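Local coordinates for protein xyloglucan-specific endo-beta-1,4-glucanase BoGH5A (PDB 3ZMR) that hydrolyses internal beta-1,4-glucosidic linkages in the backbone of xyloglucan, with retention of the anomeric configuration, to release xyloglucan oligosaccharides, at residues 306-311 and 333-338; 376-381 and 425-430. One frame throughout, in Å; residues are numbered along the deposited sequence. Where two conformers were deposited one is given.

Contact 1 of 2, residues 306-311 and 333-338. With BGC (beta-D-glucopyranose), chain C; GLC (alpha-D-glucopyranose), chain L.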
ATOM      1  N   VAL A 306      -0.953  -1.921  -2.579  1.00  7.98           N
ATOM      2  CA  VAL A 306      -1.773  -1.381  -1.526  1.00  7.02           C
ATOM      3  C   VAL A 306      -0.962  -1.275  -0.243  1.00  6.70           C
ATOM      4  O   VAL A 306       0.035  -1.984  -0.061  1.00  7.62           O
ATOM      5  CB  VAL A 306      -3.076  -2.215  -1.337  1.00  7.80           C
ATOM      6  CG1 VAL A 306      -3.963  -2.086  -2.576  1.00 12.32           C
ATOM      7  CG2 VAL A 306      -2.784  -3.666  -0.959  1.00  9.28           C
ATOM      8  N   GLN A 307      -1.351  -0.336   0.632  1.00  8.03           N
ATOM      9  CA  GLN A 307      -0.496   0.060   1.739  1.00  6.47           C
ATOM     10  C   GLN A 307      -0.992  -0.393   3.099  1.00  6.36           C
ATOM     11  O   GLN A 307      -2.207  -0.424   3.371  1.00  8.82           O
ATOM     12  CB  GLN A 307      -0.392   1.583   1.778  1.00  7.90           C
ATOM     13  CG  GLN A 307       0.363   2.194   0.608  1.00  8.53           C
ATOM     14  CD  GLN A 307      -0.319   1.956  -0.715  1.00  7.63           C
ATOM     15  OE1 GLN A 307      -1.535   2.214  -0.882  1.00  8.42           O
ATOM     16  NE2 GLN A 307       0.444   1.477  -1.683  1.00  7.42           N
ATOM     17  N   ALA A 308      -0.044  -0.747   3.949  1.00  7.46           N
ATOM     18  CA  ALA A 308      -0.333  -0.904   5.379  1.00  8.41           C
ATOM     19  C   ALA A 308      -0.699   0.449   6.000  1.00  7.64           C
ATOM     20  O   ALA A 308      -0.384   1.504   5.444  1.00  7.81           O
ATOM     21  CB  ALA A 308       0.861  -1.492   6.081  1.00 10.08           C
ATOM     22  N   TYR A 309      -1.371   0.394   7.141  1.00  9.21           N
ATOM     23  CA  TYR A 309      -1.731   1.595   7.885  1.00  9.33           C
ATOM     24  C   TYR A 309      -0.416   2.315   8.247  1.00  7.83           C
ATOM     25  O   TYR A 309       0.488   1.695   8.790  1.00  9.14           O
ATOM     26  CB  TYR A 309      -2.536   1.239   9.130  1.00  9.57           C
ATOM     27  CG  TYR A 309      -3.199   2.445   9.771  1.00  9.61           C
ATOM     28  CD1 TYR A 309      -2.497   3.265  10.648  1.00 10.63           C
ATOM     29  CD2 TYR A 309      -4.520   2.779   9.485  1.00 10.23           C
ATOM     30  CE1 TYR A 309      -3.090   4.386  11.206  1.00 10.97           C
ATOM     31  CE2 TYR A 309      -5.133   3.889  10.068  1.00 10.24           C
ATOM     32  CZ  TYR A 309      -4.405   4.692  10.916  1.00 10.24           C
ATOM     33  OH  TYR A 309      -5.044   5.781  11.467  1.00 12.12           O
ATOM     34  N   ASN A 310      -0.323   3.622   7.933  1.00 11.21           N
ATOM     35  CA  ASN A 310       0.917   4.377   8.204  0.50  9.76           C
ATOM     36  C   ASN A 310       2.125   3.819   7.414  1.00  9.93           C
ATOM     37  O   ASN A 310       3.268   4.153   7.732  1.00 11.26           O
ATOM     38  CB  ASN A 310       1.309   4.330   9.709  0.50 11.76           C
ATOM     39  CG  ASN A 310       0.584   5.343  10.596  0.50  9.10           C
ATOM     40  OD1 ASN A 310      -0.267   6.125  10.179  0.50 12.64           O
ATOM     41  ND2 ASN A 310       0.942   5.307  11.857  0.50 12.09           N
ATOM     42  N   THR A 311       1.873   2.933   6.446  1.00  8.64           N
ATOM     43  CA  THR A 311       2.925   2.050   5.823  1.00  8.77           C
ATOM     44  C   THR A 311       3.804   1.351   6.901  1.00  9.11           C
ATOM     45  O   THR A 311       4.957   1.015   6.676  1.00 12.33           O
ATOM     46  CB  THR A 311       3.791   2.739   4.762  1.00 10.10           C
ATOM     47  OG1 THR A 311       4.469   3.860   5.344  1.00 13.00           O
ATOM     48  CG2 THR A 311       2.962   3.158   3.594  1.00 10.76           C
ATOM     49  N   LEU A 333       1.780  -5.766  -1.231  1.00  7.57           N
ATOM     50  CA  LEU A 333       1.717  -4.918  -0.035  1.00  7.96           C
ATOM     51  C   LEU A 333       2.903  -3.955  -0.048  1.00  7.37           C
ATOM     52  O   LEU A 333       4.021  -4.328  -0.460  1.00  9.55           O
ATOM     53  CB  LEU A 333       1.830  -5.785   1.230  1.00  8.56           C
ATOM     54  CG  LEU A 333       1.981  -5.053   2.567  1.00  9.46           C
ATOM     55  CD1 LEU A 333       0.715  -4.291   2.905  1.00  9.77           C
ATOM     56  CD2 LEU A 333       2.239  -6.058   3.661  1.00 10.56           C
ATOM     57  N   GLU A 334       2.668  -2.725   0.435  1.00  7.48           N
ATOM     58  CA  GLU A 334       3.723  -1.723   0.640  1.00  7.48           C
ATOM     59  C   GLU A 334       3.809  -1.302   2.110  1.00  6.86           C
ATOM     60  O   GLU A 334       2.812  -0.930   2.720  1.00  8.51           O
ATOM     61  CB  GLU A 334       3.480  -0.485  -0.223  1.00  7.49           C
ATOM     62  CG  GLU A 334       4.484   0.640  -0.005  1.00  8.09           C
ATOM     63  CD  GLU A 334       4.312   1.814  -0.929  1.00  9.24           C
ATOM     64  OE1 GLU A 334       3.246   1.903  -1.621  1.00  9.50           O
ATOM     65  OE2 GLU A 334       5.248   2.673  -0.957  1.00 10.25           O
ATOM     66  N   CYS A 335       5.042  -1.336   2.624  1.00  7.76           N
ATOM     67  CA  CYS A 335       5.427  -0.720   3.880  1.00  7.95           C
ATOM     68  C   CYS A 335       6.606   0.206   3.615  1.00  7.52           C
ATOM     69  O   CYS A 335       7.295   0.083   2.590  1.00  8.16           O
ATOM     70  CB  CYS A 335       5.853  -1.757   4.917  1.00  8.40           C
ATOM     71  SG  CYS A 335       4.549  -2.941   5.371  1.00 10.52           S
ATOM     72  N   HIS A 336       6.829   1.137   4.542  1.00  7.93           N
ATOM     73  CA  HIS A 336       8.026   1.954   4.550  1.00  7.72           C
ATOM     74  C   HIS A 336       8.823   1.585   5.781  1.00  8.15           C
ATOM     75  O   HIS A 336       8.268   1.058   6.742  1.00 11.61           O
ATOM     76  CB  HIS A 336       7.674   3.447   4.514  1.00  7.64           C
ATOM     77  CG  HIS A 336       6.928   3.878   3.295  1.00  9.16           C
ATOM     78  ND1 HIS A 336       6.333   5.111   3.174  1.00 10.18           N
ATOM     79  CD2 HIS A 336       6.702   3.236   2.125  1.00 10.14           C
ATOM     80  CE1 HIS A 336       5.759   5.195   1.986  1.00  8.73           C
ATOM     81  NE2 HIS A 336       5.954   4.064   1.340  1.00  9.42           N
ATOM     82  N   TYR A 337      10.115   1.892   5.779  1.00  8.58           N
ATOM     83  CA  TYR A 337      10.978   1.442   6.898  1.00  8.52           C
ATOM     84  C   TYR A 337      12.059   2.489   7.149  1.00  8.35           C
ATOM     85  O   TYR A 337      12.967   2.668   6.341  1.00  9.53           O
ATOM     86  CB  TYR A 337      11.619   0.075   6.621  1.00  8.95           C
ATOM     87  CG  TYR A 337      12.300  -0.470   7.847  1.00  9.44           C
ATOM     88  CD1 TYR A 337      11.567  -0.975   8.917  1.00 14.36           C
ATOM     89  CD2 TYR A 337      13.683  -0.404   7.974  1.00 10.66           C
ATOM     90  CE1 TYR A 337      12.202  -1.420  10.059  1.00 11.75           C
ATOM     91  CE2 TYR A 337      14.332  -0.857   9.102  1.00 15.96           C
ATOM     92  CZ  TYR A 337      13.579  -1.374  10.148  1.00 13.06           C
ATOM     93  OH  TYR A 337      14.202  -1.828  11.290  1.00 12.45           O
ATOM     94  N   TYR A 338      11.938   3.140   8.293  1.00  8.91           N
ATOM     95  CA  TYR A 338      12.879   4.196   8.708  1.00 10.70           C
ATOM     96  C   TYR A 338      13.419   4.006  10.137  1.00  9.63           C
ATOM     97  O   TYR A 338      13.997   4.922  10.711  1.00 12.50           O
ATOM     98  CB  TYR A 338      12.227   5.561   8.569  1.00 12.26           C
ATOM     99  CG  TYR A 338      12.044   6.057   7.154  1.00 10.21           C
ATOM    100  CD1 TYR A 338      13.134   6.455   6.402  1.00 10.87           C
ATOM    101  CD2 TYR A 338      10.781   6.151   6.577  1.00  9.11           C
ATOM    102  CE1 TYR A 338      12.970   6.960   5.122  1.00  9.91           C
ATOM    103  CE2 TYR A 338      10.610   6.655   5.307  1.00  9.94           C
ATOM    104  CZ  TYR A 338      11.705   7.075   4.580  1.00  8.85           C
ATOM    105  OH  TYR A 338      11.576   7.630   3.325  1.00 10.20           O
TER
HETATM  106  C2  BGC C   1       6.773   9.869   3.285  0.50 20.95           C
HETATM  107  C3  BGC C   1       7.818  10.777   2.615  0.50 22.28           C
HETATM  108  C4  BGC C   1       8.751  11.433   3.627  0.50 29.09           C
HETATM  109  C5  BGC C   1       9.305  10.267   4.458  0.50 35.62           C
HETATM  110  C6  BGC C   1      10.328  10.758   5.468  0.50 39.76           C
HETATM  111  C1  BGC C   1       7.286   8.901   4.361  0.50 25.60           C
HETATM  112  O2  BGC C   1       6.103   9.115   2.276  0.50 15.46           O
HETATM  113  O3  BGC C   1       7.124  11.792   1.860  0.50 21.62           O
HETATM  114  O4  BGC C   1       9.755  12.232   2.939  0.50 26.44           O
HETATM  115  O5  BGC C   1       8.252   9.582   5.165  0.50 41.96           O
HETATM  116  O6  BGC C   1       9.744  11.883   6.147  0.50 61.75           O
HETATM  117  C1  GLC L1519       7.729   9.012   4.172  0.50 18.82           C
HETATM  118  C2  GLC L1519       6.970   9.929   3.220  0.50 15.45           C
HETATM  119  C3  GLC L1519       7.905  10.898   2.495  0.50 13.01           C
HETATM  120  C4  GLC L1519       8.727  11.621   3.566  0.50 18.55           C
HETATM  121  C5  GLC L1519       9.336  10.616   4.556  0.50 39.31           C
HETATM  122  C6  GLC L1519      10.192  11.254   5.647  0.50 70.31           C
HETATM  123  O2  GLC L1519       6.220   9.136   2.337  0.50 11.30           O
HETATM  124  O3  GLC L1519       7.180  11.784   1.613  0.50  7.94           O
HETATM  125  O4  GLC L1519       9.744  12.296   2.878  0.50 25.57           O
HETATM  126  O5  GLC L1519       8.325   9.829   5.144  0.50 24.90           O
HETATM  127  O6  GLC L1519      11.519  11.291   5.157  0.50 90.45           O

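Contact 2 of 2, residues 376-381 and 425-430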
ATOM      1  N   ALA A 376      14.420  -8.561  13.003  1.00 11.73           N
ATOM      2  CA  ALA A 376      13.136  -8.987  13.578  1.00 12.15           C
ATOM      3  C   ALA A 376      11.969  -8.326  12.861  1.00 11.48           C
ATOM      4  O   ALA A 376      10.964  -8.964  12.525  1.00 13.61           O
ATOM      5  CB  ALA A 376      13.078  -8.675  15.063  1.00 14.25           C
ATOM      6  N   THR A 377      12.062  -7.022  12.651  1.00 11.12           N
ATOM      7  CA  THR A 377      10.930  -6.326  12.035  1.00  9.69           C
ATOM      8  C   THR A 377      10.730  -6.725  10.564  1.00 10.75           C
ATOM      9  O   THR A 377       9.614  -7.080  10.129  1.00 10.90           O
ATOM     10  CB  THR A 377      11.111  -4.810  12.131  1.00 10.11           C
ATOM     11  OG1 THR A 377      11.129  -4.451  13.524  1.00 12.68           O
ATOM     12  CG2 THR A 377       9.986  -4.070  11.356  1.00 14.00           C
ATOM     13  N   LEU A 378      11.797  -6.733   9.788  1.00 10.74           N
ATOM     14  CA  LEU A 378      11.651  -7.042   8.365  1.00 14.35           C
ATOM     15  C   LEU A 378      11.284  -8.524   8.145  1.00 10.39           C
ATOM     16  O   LEU A 378      10.463  -8.846   7.273  1.00 11.08           O
ATOM     17  CB  LEU A 378      12.879  -6.629   7.569  1.00 11.92           C
ATOM     18  CG  LEU A 378      13.105  -5.106   7.470  1.00 11.92           C
ATOM     19  CD1 LEU A 378      14.401  -4.818   6.711  1.00 12.07           C
ATOM     20  CD2 LEU A 378      11.886  -4.412   6.832  1.00 11.96           C
ATOM     21  N   SER A 379      11.801  -9.431   8.980  1.00  9.78           N
ATOM     22  CA  SER A 379      11.448 -10.856   8.881  1.00 10.33           C
ATOM     23  C   SER A 379       9.994 -11.139   9.270  1.00  8.94           C
ATOM     24  O   SER A 379       9.425 -12.146   8.837  1.00 12.08           O
ATOM     25  CB  SER A 379      12.406 -11.728   9.677  1.00 12.94           C
ATOM     26  OG  SER A 379      12.196 -11.653  11.046  1.00 17.99           O
ATOM     27  N   SER A 380       9.376 -10.266  10.069  1.00  9.17           N
ATOM     28  CA  SER A 380       7.966 -10.427  10.457  1.00 10.48           C
ATOM     29  C   SER A 380       7.015 -10.367   9.235  1.00 11.30           C
ATOM     30  O   SER A 380       5.900 -10.855   9.271  1.00 11.35           O
ATOM     31  CB  SER A 380       7.551  -9.416  11.557  1.00 11.68           C
ATOM     32  OG  SER A 380       7.359  -8.107  11.032  1.00 10.59           O
ATOM     33  N   LEU A 381       7.501  -9.795   8.149  1.00  9.45           N
ATOM     34  CA  LEU A 381       6.772  -9.745   6.868  1.00  9.92           C
ATOM     35  C   LEU A 381       6.714 -11.073   6.120  1.00  9.92           C
ATOM     36  O   LEU A 381       6.012 -11.195   5.113  1.00 10.29           O
ATOM     37  CB  LEU A 381       7.354  -8.654   5.967  1.00  8.80           C
ATOM     38  CG  LEU A 381       7.134  -7.222   6.509  1.00 13.58           C
ATOM     39  CD1 LEU A 381       8.085  -6.279   5.776  1.00 15.08           C
ATOM     40  CD2 LEU A 381       5.678  -6.834   6.309  1.00 16.45           C
ATOM     41  N   LYS A 425      20.352  -5.989   2.403  1.00 10.74           N
ATOM     42  CA  LYS A 425      20.612  -7.444   2.548  1.00 11.04           C
ATOM     43  C   LYS A 425      19.474  -8.124   3.298  1.00  9.51           C
ATOM     44  O   LYS A 425      19.104  -9.262   2.966  1.00 11.43           O
ATOM     45  CB  LYS A 425      21.998  -7.743   3.165  1.00 15.92           C
ATOM     46  CG  LYS A 425      22.097  -7.968   4.656  1.00 38.73           C
ATOM     47  CD  LYS A 425      23.546  -8.299   5.041  1.00 30.68           C
ATOM     48  CE  LYS A 425      23.690  -8.640   6.512  1.00 40.04           C
ATOM     49  NZ  LYS A 425      25.128  -8.741   6.915  1.00 64.31           N
ATOM     50  N   THR A 426      18.934  -7.478   4.324  1.00 11.83           N
ATOM     51  CA  THR A 426      17.843  -8.062   5.088  1.00 10.74           C
ATOM     52  C   THR A 426      16.576  -8.159   4.233  1.00 10.23           C
ATOM     53  O   THR A 426      15.843  -9.152   4.274  1.00 10.81           O
ATOM     54  CB  THR A 426      17.595  -7.257   6.380  1.00 12.33           C
ATOM     55  OG1 THR A 426      18.804  -7.247   7.136  1.00 12.88           O
ATOM     56  CG2 THR A 426      16.503  -7.883   7.244  1.00 13.25           C
ATOM     57  N   CYS A 427      16.321  -7.151   3.432  1.00 11.26           N
ATOM     58  CA  CYS A 427      15.201  -7.230   2.479  1.00  9.67           C
ATOM     59  C   CYS A 427      15.370  -8.396   1.496  1.00  9.81           C
ATOM     60  O   CYS A 427      14.444  -9.174   1.273  1.00 11.22           O
ATOM     61  CB  CYS A 427      15.050  -5.921   1.706  1.00  9.20           C
ATOM     62  SG  CYS A 427      14.363  -4.543   2.664  1.00 11.02           S
ATOM     63  N   VAL A 428      16.550  -8.511   0.900  1.00 10.37           N
ATOM     64  CA  VAL A 428      16.849  -9.612  -0.030  1.00 10.56           C
ATOM     65  C   VAL A 428      16.602 -10.985   0.625  1.00 11.16           C
ATOM     66  O   VAL A 428      15.923 -11.855   0.030  1.00 12.76           O
ATOM     67  CB  VAL A 428      18.287  -9.565  -0.595  1.00 13.14           C
ATOM     68  CG1 VAL A 428      18.581 -10.824  -1.433  1.00 28.01           C
ATOM     69  CG2 VAL A 428      18.503  -8.286  -1.396  1.00 18.83           C
ATOM     70  N   LYS A 429      17.099 -11.153   1.845  1.00 11.67           N
ATOM     71  CA  LYS A 429      16.944 -12.415   2.585  1.00 11.19           C
ATOM     72  C   LYS A 429      15.467 -12.768   2.746  1.00 12.58           C
ATOM     73  O   LYS A 429      15.093 -13.929   2.720  1.00 14.18           O
ATOM     74  CB  LYS A 429      17.627 -12.321   3.968  1.00 16.66           C
ATOM     75  CG  LYS A 429      17.614 -13.600   4.790  1.00 25.62           C
ATOM     76  CD  LYS A 429      18.310 -13.424   6.148  1.00 38.46           C
ATOM     77  CE  LYS A 429      18.086 -14.632   7.060  1.00106.19           C
ATOM     78  NZ  LYS A 429      16.716 -14.662   7.652  1.00112.78           N
ATOM     79  N   ASN A 430      14.649 -11.738   2.910  1.00 11.17           N
ATOM     80  CA  ASN A 430      13.228 -11.876   3.199  1.00 15.08           C
ATOM     81  C   ASN A 430      12.326 -11.719   1.971  1.00 10.10           C
ATOM     82  O   ASN A 430      11.087 -11.680   2.103  1.00 12.42           O
ATOM     83  CB  ASN A 430      12.847 -10.916   4.321  1.00 12.86           C
ATOM     84  CG  ASN A 430      13.291 -11.441   5.660  1.00 17.95           C
ATOM     85  OD1 ASN A 430      12.688 -12.379   6.169  1.00 20.51           O
ATOM     86  ND2 ASN A 430      14.363 -10.879   6.216  1.00 14.99           N
TER

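Contact 1 of 2, residues 306-311 and 333-338
Thr311 lays its methyl over the face of the His336 imidazole. Thr311 CG2 stands 3.8 Å from the centroid of the His336 ring, 6° off the ring normal, a CH-pi contact. The backbone joins in: His336 N donates to a lone pair of Thr311 O at 2.8 Å. The ring is also held in its own plane, where His336 NE2 donates to Glu334 OE2 at 2.8 Å, reaching that oxygen from above the carboxylate plane. On its other nitrogen, ND1 bonds to Glu262, probably the catalytic proton donor. The carboxylate of Glu334 is shared further. Glu334 OE1 takes a bond from Gln307 NE2 at 2.8 Å on its anti side, and Glu334 OE2 forms a salt bridge with Arg172. Gln307 OE1 bonds to Thr260. Strands 304-307 and 331-337 run parallel, tied by Glu334 N to Val306 O (2.8 Å) and Ala308 N to Glu334 O (3.1 Å). Ala308 CB packs against Cys335 SG at 4.0 Å. Tyr338 approaches the bound glucose, its CE2 3.9 Å from GLC C1. This is a beta-alpha-beta unit of the family 5 TIM barrel, with its C-terminal strand end opening on the active site.

Contact 2 of 2, residues 376-381 and 425-430
The ends of helices 371-379 and 406-429 come together here, with the CA atoms of Ser379 and Asn430 6.0 Å apart and those of Leu378 and Cys427 6.9 Å apart. The apolar part rests on Leu378. Its side chain crosses that of Thr426 at about a right angle, and CD1 meets the methyl CG2 of Thr426 at 3.8 Å. The same CD1 lies 4.1 Å from Cys427 SG. Thr426 CG2 is anti to its backbone N, where it meets Leu378; OG1 bonds to Tyr422 O of the same helix. The polar part is Asn430, the first residue to leave helical geometry. Its OD1 sits 3.3 Å from Ser379 CA, a van der Waals approach to the other helix. Its ND2 turns back and donates to Thr426 O at 3.0 Å, with the N-H...O angle at 157°, and makes a weak hydrogen bond to Glu375 of helix 371-379. Asn430 N reaches that same Thr426 oxygen from the opposite face of its carbonyl plane, so two donors grip it. An alanine here would probably leave Thr426 O with one donor fewer and open a gap beside Ser379. Ser379 OG bonds to Glu375 O in its own helix. Towards the barrel, Leu378 and Cys427 both touch Leu432, Cys427 also packs on Ile393 of strand 391-396, and Leu378 reaches Tyr337 of strand 331-337.

How the contacts relate
Contact 1 lies near the centre of the chain, where all its touching residues are buried. Contact 2 lies farther out, about 18 Å from that centre to its own, and mixes buried with partly exposed residues. The first joins neighbouring strands of the barrel and reaches the sugar site. The second joins helices packed around the outside of the strand barrel, away from the sugar. Chemistry follows place. Contact 1 is rich in hydrogen bonds and charge, whereas contact 2 relies on van der Waals packing between its segments, with a weak hydrogen bond from Asn430 to Glu375 linking the two helices. The two meet: Tyr337 CE1 touches Thr377 CG2 at 3.7 Å, and Cys335 SG lies 4.2 Å from Leu381 CD2.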